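Local coordinates for protein GH26C (Muricauda sp. MAR_2010_75, PDB 6Q78) that probably hydrolyses the beta-1,4-mannosidic linkages of mannans, as an endo-acting mannanase of glycoside hydrolase family 26, at residues G111-D122 and L152-R161. Numbering follows the deposited sequence.
Sequences GLLGSDFMFITD and LVNVFCWHFR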
ATOM      1  N   GLY A 111       1.584  -0.423  13.109  1.00  7.37           N
ATOM      2  CA  GLY A 111       0.257  -1.036  13.027  1.00  8.34           C
ATOM      3  C   GLY A 111      -0.059  -1.688  11.705  1.00  7.38           C
ATOM      4  O   GLY A 111      -1.113  -2.306  11.537  1.00  8.07           O
ATOM      5  N   LEU A 112       0.850  -1.557  10.743  1.00  6.84           N
ATOM      6  CA  LEU A 112       0.641  -2.038   9.382  1.00  6.61           C
ATOM      7  C   LEU A 112       1.981  -2.456   8.792  1.00  8.02           C
ATOM      8  O   LEU A 112       3.011  -1.820   9.046  1.00  6.99           O
ATOM      9  CB  LEU A 112      -0.045  -0.950   8.534  1.00  7.25           C
ATOM     10  CG  LEU A 112      -0.206  -1.138   7.032  1.00  8.91           C
ATOM     11  CD1 LEU A 112      -1.433  -0.336   6.609  1.00 10.58           C
ATOM     12  CD2 LEU A 112       0.985  -0.663   6.313  1.00  9.07           C
ATOM     13  N   LEU A 113       1.953  -3.544   8.037  1.00  6.23           N
ATOM     14  CA  LEU A 113       3.124  -4.062   7.341  1.00  6.09           C
ATOM     15  C   LEU A 113       2.892  -4.000   5.835  1.00  5.99           C
ATOM     16  O   LEU A 113       1.864  -4.483   5.353  1.00  7.33           O
ATOM     17  CB  LEU A 113       3.353  -5.516   7.731  1.00  6.98           C
ATOM     18  CG  LEU A 113       4.480  -6.239   6.962  1.00  6.71           C
ATOM     19  CD1 LEU A 113       5.815  -5.540   7.275  1.00  8.31           C
ATOM     20  CD2 LEU A 113       4.523  -7.716   7.280  1.00  6.80           C
ATOM     21  N   GLY A 114       3.845  -3.423   5.110  1.00  6.01           N
ATOM     22  CA  GLY A 114       3.827  -3.426   3.646  1.00  6.76           C
ATOM     23  C   GLY A 114       4.737  -4.526   3.131  1.00  7.11           C
ATOM     24  O   GLY A 114       5.850  -4.714   3.622  1.00  6.91           O
ATOM     25  N   SER A 115       4.233  -5.265   2.142  1.00  5.82           N
ATOM     26  CA  SER A 115       5.021  -6.288   1.432  1.00  5.78           C
ATOM     27  C   SER A 115       4.830  -6.118  -0.072  1.00  5.87           C
ATOM     28  O   SER A 115       4.073  -5.254  -0.532  1.00  5.96           O
ATOM     29  CB  SER A 115       4.508  -7.688   1.812  1.00  6.57           C
ATOM     30  OG  SER A 115       4.775  -7.878   3.225  1.00  6.96           O
ATOM     31  N   ASP A 116       5.542  -6.937  -0.853  1.00  5.90           N
ATOM     32  CA  ASP A 116       5.581  -6.755  -2.313  1.00  6.06           C
ATOM     33  C   ASP A 116       5.439  -8.120  -2.958  1.00  6.06           C
ATOM     34  O   ASP A 116       6.093  -9.084  -2.545  1.00  6.91           O
ATOM     35  CB  ASP A 116       6.925  -6.116  -2.699  1.00  6.25           C
ATOM     36  CG  ASP A 116       6.935  -5.492  -4.112  1.00  9.25           C
ATOM     37  OD1 ASP A 116       6.263  -5.996  -5.053  1.00  6.87           O
ATOM     38  OD2 ASP A 116       7.722  -4.506  -4.292  1.00 12.99           O
ATOM     39  N   PHE A 117       4.595  -8.215  -3.987  1.00  6.18           N
ATOM     40  CA  PHE A 117       4.509  -9.441  -4.791  1.00  6.76           C
ATOM     41  C   PHE A 117       5.681  -9.648  -5.753  1.00  6.45           C
ATOM     42  O   PHE A 117       5.780 -10.738  -6.343  1.00  8.36           O
ATOM     43  CB  PHE A 117       3.188  -9.490  -5.567  1.00  6.44           C
ATOM     44  CG  PHE A 117       2.022  -9.966  -4.739  1.00  6.53           C
ATOM     45  CD1 PHE A 117       1.998 -11.275  -4.264  1.00  6.40           C
ATOM     46  CD2 PHE A 117       0.949  -9.135  -4.471  1.00  6.44           C
ATOM     47  CE1 PHE A 117       0.924 -11.740  -3.490  1.00  9.34           C
ATOM     48  CE2 PHE A 117      -0.159  -9.584  -3.678  1.00  6.46           C
ATOM     49  CZ  PHE A 117      -0.135 -10.918  -3.202  1.00  7.59           C
ATOM     50  N   MET A 118       6.574  -8.660  -5.904  1.00  6.56           N
ATOM     51  CA  MET A 118       7.722  -8.734  -6.825  1.00  7.35           C
ATOM     52  C   MET A 118       8.417 -10.104  -6.890  1.00  9.09           C
ATOM     53  O   MET A 118       8.522 -10.720  -7.968  1.00  9.85           O
ATOM     54  CB  MET A 118       8.709  -7.657  -6.384  1.00  8.05           C
ATOM     55  CG  MET A 118      10.006  -7.646  -7.194  1.00 11.56           C
ATOM     56  SD  MET A 118      11.110  -6.296  -6.648  1.00 15.94           S
ATOM     57  CE  MET A 118      11.412  -6.598  -4.903  1.00 17.10           C
ATOM     58  N   PHE A 119       8.964 -10.576  -5.770  1.00  8.78           N
ATOM     59  CA  PHE A 119       9.719 -11.824  -5.822  1.00 10.50           C
ATOM     60  C   PHE A 119       8.785 -13.037  -5.925  1.00  6.77           C
ATOM     61  O   PHE A 119       9.206 -14.104  -6.404  1.00 10.73           O
ATOM     62  CB  PHE A 119      10.616 -11.911  -4.573  1.00 12.84           C
ATOM     63  CG  PHE A 119      11.809 -10.928  -4.566  1.00 10.04           C
ATOM     64  CD1 PHE A 119      12.452 -10.552  -5.747  1.00 14.64           C
ATOM     65  CD2 PHE A 119      12.172 -10.308  -3.382  1.00 14.36           C
ATOM     66  CE1 PHE A 119      13.515  -9.642  -5.735  1.00 17.13           C
ATOM     67  CE2 PHE A 119      13.263  -9.414  -3.365  1.00 13.83           C
ATOM     68  CZ  PHE A 119      13.896  -9.068  -4.542  1.00 15.22           C
ATOM     69  N   ILE A 120       7.537 -12.902  -5.477  1.00  6.55           N
ATOM     70  CA  ILE A 120       6.586 -13.997  -5.543  1.00  7.10           C
ATOM     71  C   ILE A 120       6.213 -14.298  -6.985  1.00  9.83           C
ATOM     72  O   ILE A 120       5.899 -15.459  -7.324  1.00 10.41           O
ATOM     73  CB  ILE A 120       5.386 -13.622  -4.654  1.00  7.33           C
ATOM     74  CG1 ILE A 120       5.875 -13.487  -3.197  1.00  9.39           C
ATOM     75  CG2 ILE A 120       4.234 -14.626  -4.780  1.00  9.30           C
ATOM     76  CD1 ILE A 120       4.845 -12.824  -2.280  1.00  8.93           C
ATOM     77  N   THR A 121       6.259 -13.295  -7.861  1.00  6.93           N
ATOM     78  CA  THR A 121       5.856 -13.484  -9.256  1.00  8.25           C
ATOM     79  C   THR A 121       7.041 -13.526 -10.215  1.00 11.15           C
ATOM     80  O   THR A 121       6.854 -13.517 -11.444  1.00 11.36           O
ATOM     81  CB  THR A 121       4.883 -12.398  -9.739  1.00 10.65           C
ATOM     82  OG1 THR A 121       5.526 -11.108  -9.691  1.00 10.06           O
ATOM     83  CG2 THR A 121       3.615 -12.397  -8.878  1.00 10.65           C
ATOM     84  N   ASP A 122       8.259 -13.601  -9.709  1.00  8.84           N
ATOM     85  CA  ASP A 122       9.411 -13.579 -10.604  1.00  8.31           C
ATOM     86  C   ASP A 122       9.404 -14.802 -11.517  1.00  8.29           C
ATOM     87  O   ASP A 122       9.058 -15.910 -11.088  1.00  8.85           O
ATOM     88  CB  ASP A 122      10.710 -13.591  -9.779  1.00  9.41           C
ATOM     89  CG  ASP A 122      11.918 -13.148 -10.625  1.00 13.10           C
ATOM     90  OD1 ASP A 122      12.492 -13.987 -11.372  1.00 13.65           O
ATOM     91  OD2 ASP A 122      12.219 -11.935 -10.601  1.00 13.52           O
ATOM     92  N   LEU A 152      -1.915  -6.673  13.033  1.00  7.89           N
ATOM     93  CA  LEU A 152      -1.563  -5.635  12.078  1.00  8.31           C
ATOM     94  C   LEU A 152      -2.339  -5.814  10.789  1.00  6.83           C
ATOM     95  O   LEU A 152      -2.826  -6.901  10.471  1.00  7.39           O
ATOM     96  CB  LEU A 152      -0.079  -5.689  11.720  1.00  9.23           C
ATOM     97  CG  LEU A 152       0.940  -5.103  12.708  1.00  9.52           C
ATOM     98  CD1 LEU A 152       0.908  -5.757  14.069  1.00 11.00           C
ATOM     99  CD2 LEU A 152       2.320  -5.181  12.093  1.00  6.96           C
ATOM    100  N   VAL A 153      -2.428  -4.712  10.028  1.00  7.03           N
ATOM    101  CA  VAL A 153      -2.967  -4.705   8.669  1.00  6.48           C
ATOM    102  C   VAL A 153      -1.825  -5.009   7.706  1.00  6.18           C
ATOM    103  O   VAL A 153      -0.711  -4.533   7.883  1.00  6.91           O
ATOM    104  CB  VAL A 153      -3.573  -3.325   8.390  1.00  8.00           C
ATOM    105  CG1 VAL A 153      -4.055  -3.189   6.963  1.00  8.07           C
ATOM    106  CG2 VAL A 153      -4.706  -3.016   9.373  1.00 10.76           C
ATOM    107  N   ASN A 154      -2.110  -5.771   6.642  1.00  7.48           N
ATOM    108  CA  ASN A 154      -1.125  -6.101   5.599  1.00  7.57           C
ATOM    109  C   ASN A 154      -1.531  -5.480   4.270  1.00  7.80           C
ATOM    110  O   ASN A 154      -2.663  -5.666   3.818  1.00  7.21           O
ATOM    111  CB  ASN A 154      -1.017  -7.623   5.404  1.00  7.36           C
ATOM    112  CG  ASN A 154      -0.238  -8.310   6.498  1.00  6.75           C
ATOM    113  OD1 ASN A 154       1.003  -8.255   6.524  1.00  8.17           O
ATOM    114  ND2 ASN A 154      -0.939  -8.966   7.407  1.00  8.59           N
ATOM    115  N   VAL A 155      -0.594  -4.783   3.632  1.00  5.91           N
ATOM    116  CA  VAL A 155      -0.783  -4.197   2.307  1.00  5.55           C
ATOM    117  C   VAL A 155       0.300  -4.757   1.387  1.00  7.45           C
ATOM    118  O   VAL A 155       1.471  -4.810   1.778  1.00  8.54           O
ATOM    119  CB  VAL A 155      -0.716  -2.659   2.369  1.00  7.34           C
ATOM    120  CG1 VAL A 155      -1.071  -2.076   0.987  1.00  9.93           C
ATOM    121  CG2 VAL A 155      -1.629  -2.119   3.438  1.00 15.64           C
ATOM    122  N   PHE A 156      -0.082  -5.176   0.171  1.00  6.40           N
ATOM    123  CA  PHE A 156       0.877  -5.584  -0.860  1.00  5.39           C
ATOM    124  C   PHE A 156       0.824  -4.667  -2.066  1.00  6.43           C
ATOM    125  O   PHE A 156      -0.262  -4.443  -2.627  1.00  7.87           O
ATOM    126  CB  PHE A 156       0.557  -6.979  -1.408  1.00  5.69           C
ATOM    127  CG  PHE A 156       1.111  -8.121  -0.598  1.00  6.34           C
ATOM    128  CD1 PHE A 156       0.548  -8.454   0.648  1.00  7.98           C
ATOM    129  CD2 PHE A 156       2.195  -8.846  -1.065  1.00  6.23           C
ATOM    130  CE1 PHE A 156       1.047  -9.532   1.402  1.00  7.96           C
ATOM    131  CE2 PHE A 156       2.677  -9.952  -0.326  1.00  6.19           C
ATOM    132  CZ  PHE A 156       2.090 -10.288   0.900  1.00  6.05           C
ATOM    133  N   CYS A 157       1.991  -4.179  -2.482  1.00  5.64           N
ATOM    134  CA  CYS A 157       2.168  -3.582  -3.799  1.00  5.62           C
ATOM    135  C   CYS A 157       2.785  -4.654  -4.696  1.00  6.44           C
ATOM    136  O   CYS A 157       2.967  -5.808  -4.282  1.00  6.67           O
ATOM    137  CB  CYS A 157       3.002  -2.295  -3.723  1.00  6.43           C
ATOM    138  SG  CYS A 157       4.713  -2.569  -3.139  1.00  9.77           S
ATOM    139  N   TRP A 158       3.070  -4.302  -5.957  1.00  5.89           N
ATOM    140  CA  TRP A 158       3.573  -5.286  -6.917  1.00  5.93           C
ATOM    141  C   TRP A 158       4.520  -4.595  -7.888  1.00  6.83           C
ATOM    142  O   TRP A 158       4.078  -4.002  -8.889  1.00  6.66           O
ATOM    143  CB  TRP A 158       2.399  -5.909  -7.648  1.00  8.19           C
ATOM    144  CG  TRP A 158       2.793  -7.047  -8.543  1.00  7.66           C
ATOM    145  CD1 TRP A 158       3.984  -7.745  -8.536  1.00  7.78           C
ATOM    146  CD2 TRP A 158       1.971  -7.680  -9.527  1.00  6.35           C
ATOM    147  NE1 TRP A 158       3.958  -8.760  -9.491  1.00  7.24           N
ATOM    148  CE2 TRP A 158       2.724  -8.739 -10.101  1.00  6.53           C
ATOM    149  CE3 TRP A 158       0.686  -7.437  -9.998  1.00  6.57           C
ATOM    150  CZ2 TRP A 158       2.203  -9.562 -11.087  1.00  7.42           C
ATOM    151  CZ3 TRP A 158       0.182  -8.249 -11.015  1.00  9.99           C
ATOM    152  CH2 TRP A 158       0.934  -9.288 -11.537  1.00  8.89           C
ATOM    153  N   HIS A 159       5.831  -4.704  -7.618  1.00  6.26           N
ATOM    154  CA  HIS A 159       6.820  -4.237  -8.584  1.00  6.59           C
ATOM    155  C   HIS A 159       7.004  -5.363  -9.596  1.00  7.52           C
ATOM    156  O   HIS A 159       7.892  -6.228  -9.492  1.00  9.58           O
ATOM    157  CB  HIS A 159       8.112  -3.814  -7.900  1.00  7.13           C
ATOM    158  CG  HIS A 159       8.008  -2.495  -7.198  1.00  6.73           C
ATOM    159  ND1 HIS A 159       7.515  -2.378  -5.913  1.00  9.12           N
ATOM    160  CD2 HIS A 159       8.358  -1.240  -7.588  1.00  9.95           C
ATOM    161  CE1 HIS A 159       7.539  -1.102  -5.554  1.00  8.36           C
ATOM    162  NE2 HIS A 159       8.026  -0.388  -6.557  1.00 10.83           N
ATOM    163  N   PHE A 160       6.090  -5.360 -10.577  1.00  7.51           N
ATOM    164  CA  PHE A 160       5.925  -6.431 -11.565  1.00  9.30           C
ATOM    165  C   PHE A 160       6.887  -6.203 -12.725  1.00  7.44           C
ATOM    166  O   PHE A 160       6.778  -5.218 -13.452  1.00  8.07           O
ATOM    167  CB  PHE A 160       4.451  -6.381 -11.985  1.00  9.10           C
ATOM    168  CG  PHE A 160       4.025  -7.386 -13.060  1.00  7.58           C
ATOM    169  CD1 PHE A 160       4.707  -8.568 -13.266  1.00 10.05           C
ATOM    170  CD2 PHE A 160       2.885  -7.132 -13.812  1.00  8.19           C
ATOM    171  CE1 PHE A 160       4.263  -9.475 -14.245  1.00 10.42           C
ATOM    172  CE2 PHE A 160       2.475  -8.001 -14.804  1.00  9.83           C
ATOM    173  CZ  PHE A 160       3.165  -9.167 -15.027  1.00  9.20           C
ATOM    174  N   ARG A 161       7.877  -7.076 -12.851  1.00  7.62           N
ATOM    175  CA  ARG A 161       8.829  -6.941 -13.949  1.00  8.41           C
ATOM    176  C   ARG A 161       8.111  -7.153 -15.273  1.00  9.34           C
ATOM    177  O   ARG A 161       7.243  -8.018 -15.404  1.00 10.60           O
ATOM    178  CB  ARG A 161      10.006  -7.914 -13.768  1.00  8.32           C
ATOM    179  CG  ARG A 161      10.824  -7.557 -12.533  1.00  9.03           C
ATOM    180  CD  ARG A 161      11.902  -8.580 -12.219  1.00 10.31           C
ATOM    181  NE  ARG A 161      12.313  -8.427 -10.830  1.00 18.09           N
ATOM    182  CZ  ARG A 161      13.229  -7.580 -10.391  1.00 20.00           C
ATOM    183  NH1 ARG A 161      13.873  -6.783 -11.232  1.00 23.78           N
ATOM    184  NH2 ARG A 161      13.478  -7.520  -9.071  1.00 21.42           N
TER
HETATM  185  O   HOH W   1       2.249  -7.151   4.245  1.00  6.13           O
HETATM  186  O   HOH W   2       9.675 -10.342 -10.221  1.00 19.25           O
HETATM  187  O   HOH W   3       7.334 -10.138 -11.680  1.00 15.45           O
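Asp116 grips His159 with both carboxylate oxygens. Asp116 OD1 takes the backbone N of His159 on its syn lone pair at 2.9 Å, while OD2 of Asp116 accepts from His159 ND1 at 2.7 Å, met on the syn side but 26° out of the carboxylate plane. With CG anti to the backbone N (chi1 -163°), the carboxylate reaches past Cys157 to the turn at His159; OD1 also receives Met118 N from above its plane, closing an Asx turn. Were Asp116 an alanine, ND1 and the backbone N of His159, and Met118 N, would probably lose this acceptor and the imidazole would be freer to turn. Beside this pair, Trp158 NE1 donates to Thr121 OG1 (2.8 Å), and Phe117 CB lies over the face of the indole's five-membered ring. The Phe117 ring stacks face to face on Phe156, centroids 4.4 Å apart and planes at 29°, while Ser115 CB covers the other Phe156 face. These groups lie toward the C-terminal side of strands 112-116 and 153-157, neighbouring parallel strands of the TIM barrel joined by helix 132-150 in a beta-alpha-beta unit. Active sites of this fold lie at that end; His159 NE2 hydrogen-bonds a bound Tris molecule there, and His226 meets its ring edge-to-face. Backbone bonds run from Val153 N to Gly111 O through to Phe117 N with Cys157 O, fixing the register in which Asp116 lies beside Cys157. Water 1 bridges Leu113 O, Ser115 OG and Asn154 OD1. On the face that carries Asp116 and Cys157, Leu112 CD1 meets Val155 CG2 at 3.6 Å. Farther out, Asp122 OD2 forms a long salt bridge to Arg161 NE (3.5 Å); Arg161 NH1 bonds Glu167 O, and Asp122 OD1 takes Leu124 N.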